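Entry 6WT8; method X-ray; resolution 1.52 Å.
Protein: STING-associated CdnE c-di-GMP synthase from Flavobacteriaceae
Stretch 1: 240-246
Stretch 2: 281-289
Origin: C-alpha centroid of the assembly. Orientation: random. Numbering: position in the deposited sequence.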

# COMPACT_ATOMS: atom_id res chain seq x y z
N GLU A 240 7.57 -1.03 -3.35
CA GLU A 240 9.01 -0.89 -3.27
C GLU A 240 9.39 0.37 -2.51
O GLU A 240 10.29 0.33 -1.67
CB GLU A 240 9.60 -0.91 -4.67
CG GLU A 240 11.15 -0.84 -4.69
CD GLU A 240 11.82 -2.14 -4.23
OE1 GLU A 240 13.06 -2.12 -4.09
OE2 GLU A 240 11.13 -3.15 -4.02
N ARG A 241 8.73 1.49 -2.80
CA ARG A 241 9.17 2.75 -2.20
C ARG A 241 8.88 2.78 -0.70
O ARG A 241 9.71 3.30 0.07
CB ARG A 241 8.52 3.93 -2.93
CG ARG A 241 9.20 4.23 -4.27
CD ARG A 241 8.44 5.40 -4.95
NE ARG A 241 9.23 5.71 -6.17
CZ ARG A 241 8.86 6.61 -7.08
NH1 ARG A 241 7.71 7.30 -6.98
NH2 ARG A 241 9.67 6.82 -8.13
N ILE A 242 7.70 2.27 -0.27
CA ILE A 242 7.42 2.21 1.17
C ILE A 242 8.42 1.28 1.86
O ILE A 242 8.95 1.61 2.94
CB ILE A 242 5.96 1.80 1.40
CG1 ILE A 242 5.09 2.99 0.99
CG2 ILE A 242 5.74 1.42 2.86
CD1 ILE A 242 3.60 2.54 0.82
N ASN A 243 8.70 0.12 1.26
CA ASN A 243 9.65 -0.80 1.91
C ASN A 243 11.04 -0.18 2.00
O ASN A 243 11.72 -0.27 3.05
CB ASN A 243 9.65 -2.13 1.16
CG ASN A 243 8.42 -2.97 1.48
OD1 ASN A 243 7.73 -2.74 2.49
ND2 ASN A 243 8.10 -3.94 0.59
N VAL A 244 11.48 0.51 0.94
CA VAL A 244 12.81 1.13 0.96
C VAL A 244 12.87 2.27 1.96
O VAL A 244 13.81 2.38 2.75
CB VAL A 244 13.16 1.61 -0.45
CG1 VAL A 244 14.27 2.59 -0.37
CG2 VAL A 244 13.50 0.45 -1.25
N LYS A 245 11.86 3.17 1.95
CA LYS A 245 11.95 4.27 2.87
C LYS A 245 11.78 3.83 4.33
O LYS A 245 12.35 4.46 5.22
CB LYS A 245 10.96 5.37 2.45
CG LYS A 245 11.30 6.63 3.23
CD LYS A 245 10.46 7.83 2.93
CE LYS A 245 11.05 8.79 1.96
NZ LYS A 245 10.83 10.17 2.63
N ASP A 246 11.08 2.70 4.57
CA ASP A 246 11.02 2.22 5.94
C ASP A 246 12.42 1.85 6.41
O ASP A 246 12.80 2.18 7.55
CB ASP A 246 10.08 1.01 6.05
CG ASP A 246 9.91 0.58 7.52
OD1 ASP A 246 9.31 1.34 8.30
OD2 ASP A 246 10.42 -0.47 7.93
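Stretch 2, residues 281-289: INAICYNID

Stretch 2 enters as a helix already under way and packs beside the helix of stretch 1, the two running in broadly the same direction with a crossing angle of 35° and a closest axial approach of 11.1 Å. Ile-281 lies out of reach of stretch 1. The first contact comes at Asn-282, in the m rotamer, whose ND2 lies 3.8 Å from CD1 of Ile-242. Ala-283, Ile-284 and Cys-285 make no contact, and the helix turns its next residue, Tyr-286, onto the partner.

Tyr-286 dominates the interface. Its CA is 7.1 Å from that of Ile-242, and its t rotamer (chi1 -178°) sends the ring across the stretch 1 helix, with its plane transverse to the helix axis. The ring edge meets the backbone at Arg-241, with CE1 3.5 Å from Arg-241 O, while OH lies 3.6 Å from Arg-241 CB. A water bridges this end, donating to Arg-241 O (3.0 Å) and hydrogen-bonding with Tyr-286 OH (2.8 Å). Lys-245 covers one face: its CE sits 4.0 Å from the ring centroid in a CH-pi contact, and its NZ, 4.8 Å from that centroid, makes a cation-pi interaction. The same NZ donates a hydrogen bond to Tyr-286 O (2.8 Å).

By Ile-288, with phi/psi of -69/138°, the chain is no longer helical; Ile-288 O lies 3.5 Å from Lys-245 NZ. The CA-to-CB bond of Asp-289 points away from stretch 1.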

# COMPACT_ATOMS: atom_id res chain seq x y z
N ILE A 281 -2.79 8.24 3.30
CA ILE A 281 -2.01 8.11 4.54
C ILE A 281 -0.59 7.70 4.21
O ILE A 281 0.39 8.26 4.75
CB ILE A 281 -2.68 7.10 5.49
CG1 ILE A 281 -3.90 7.77 6.07
CG2 ILE A 281 -1.71 6.75 6.65
CD1 ILE A 281 -4.79 6.85 6.91
N ASN A 282 -0.44 6.75 3.28
CA ASN A 282 0.91 6.34 2.86
C ASN A 282 1.68 7.55 2.37
O ASN A 282 2.85 7.73 2.72
CB ASN A 282 0.85 5.32 1.72
CG ASN A 282 0.31 3.96 2.12
OD1 ASN A 282 0.26 3.61 3.29
ND2 ASN A 282 -0.12 3.17 1.11
N ALA A 283 1.06 8.33 1.48
CA ALA A 283 1.74 9.48 0.87
C ALA A 283 2.10 10.56 1.90
O ALA A 283 3.19 11.14 1.85
CB ALA A 283 0.84 10.09 -0.24
N ILE A 284 1.20 10.82 2.85
CA ILE A 284 1.49 11.85 3.86
C ILE A 284 2.70 11.41 4.68
O ILE A 284 3.62 12.21 4.99
CB ILE A 284 0.26 12.08 4.74
CG1 ILE A 284 -0.82 12.78 3.90
CG2 ILE A 284 0.65 12.85 6.05
CD1 ILE A 284 -2.25 12.77 4.59
N CYS A 285 2.70 10.14 5.10
CA CYS A 285 3.83 9.68 5.94
C CYS A 285 5.12 9.61 5.15
O CYS A 285 6.19 9.97 5.67
CB CYS A 285 3.51 8.35 6.59
SG CYS A 285 2.16 8.44 7.79
N TYR A 286 5.04 9.15 3.91
CA TYR A 286 6.21 8.99 3.06
C TYR A 286 6.84 10.34 2.77
O TYR A 286 8.05 10.43 2.49
CB TYR A 286 5.75 8.28 1.76
CG TYR A 286 6.84 7.97 0.77
CD1 TYR A 286 7.57 6.83 0.86
CD2 TYR A 286 7.10 8.85 -0.27
CE1 TYR A 286 8.56 6.57 -0.08
CE2 TYR A 286 8.09 8.59 -1.22
CZ TYR A 286 8.82 7.44 -1.09
OH TYR A 286 9.81 7.15 -2.01
N ASN A 287 6.03 11.41 2.76
CA ASN A 287 6.58 12.70 2.39
C ASN A 287 7.36 13.35 3.55
O ASN A 287 8.08 14.33 3.31
CB ASN A 287 5.41 13.56 1.89
CG ASN A 287 5.81 14.98 1.55
OD1 ASN A 287 5.37 15.91 2.22
ND2 ASN A 287 6.63 15.12 0.58
N ILE A 288 7.25 12.83 4.78
CA ILE A 288 7.97 13.43 5.90
C ILE A 288 9.47 13.18 5.72
O ILE A 288 9.90 12.09 5.35
CB ILE A 288 7.44 12.86 7.24
CG1 ILE A 288 5.96 13.25 7.43
CG2 ILE A 288 8.22 13.40 8.45
CD1 ILE A 288 5.24 12.63 8.63
N ASP A 289 10.28 14.21 6.01
CA ASP A 289 11.72 14.11 5.84
C ASP A 289 12.26 13.13 6.87
O ASP A 289 12.05 13.35 8.06
CB ASP A 289 12.33 15.51 6.04
CG ASP A 289 13.88 15.53 5.97
OD1 ASP A 289 14.60 14.49 5.90
OD2 ASP A 289 14.40 16.68 6.01
O HOH W 1 11.64 5.17 -1.28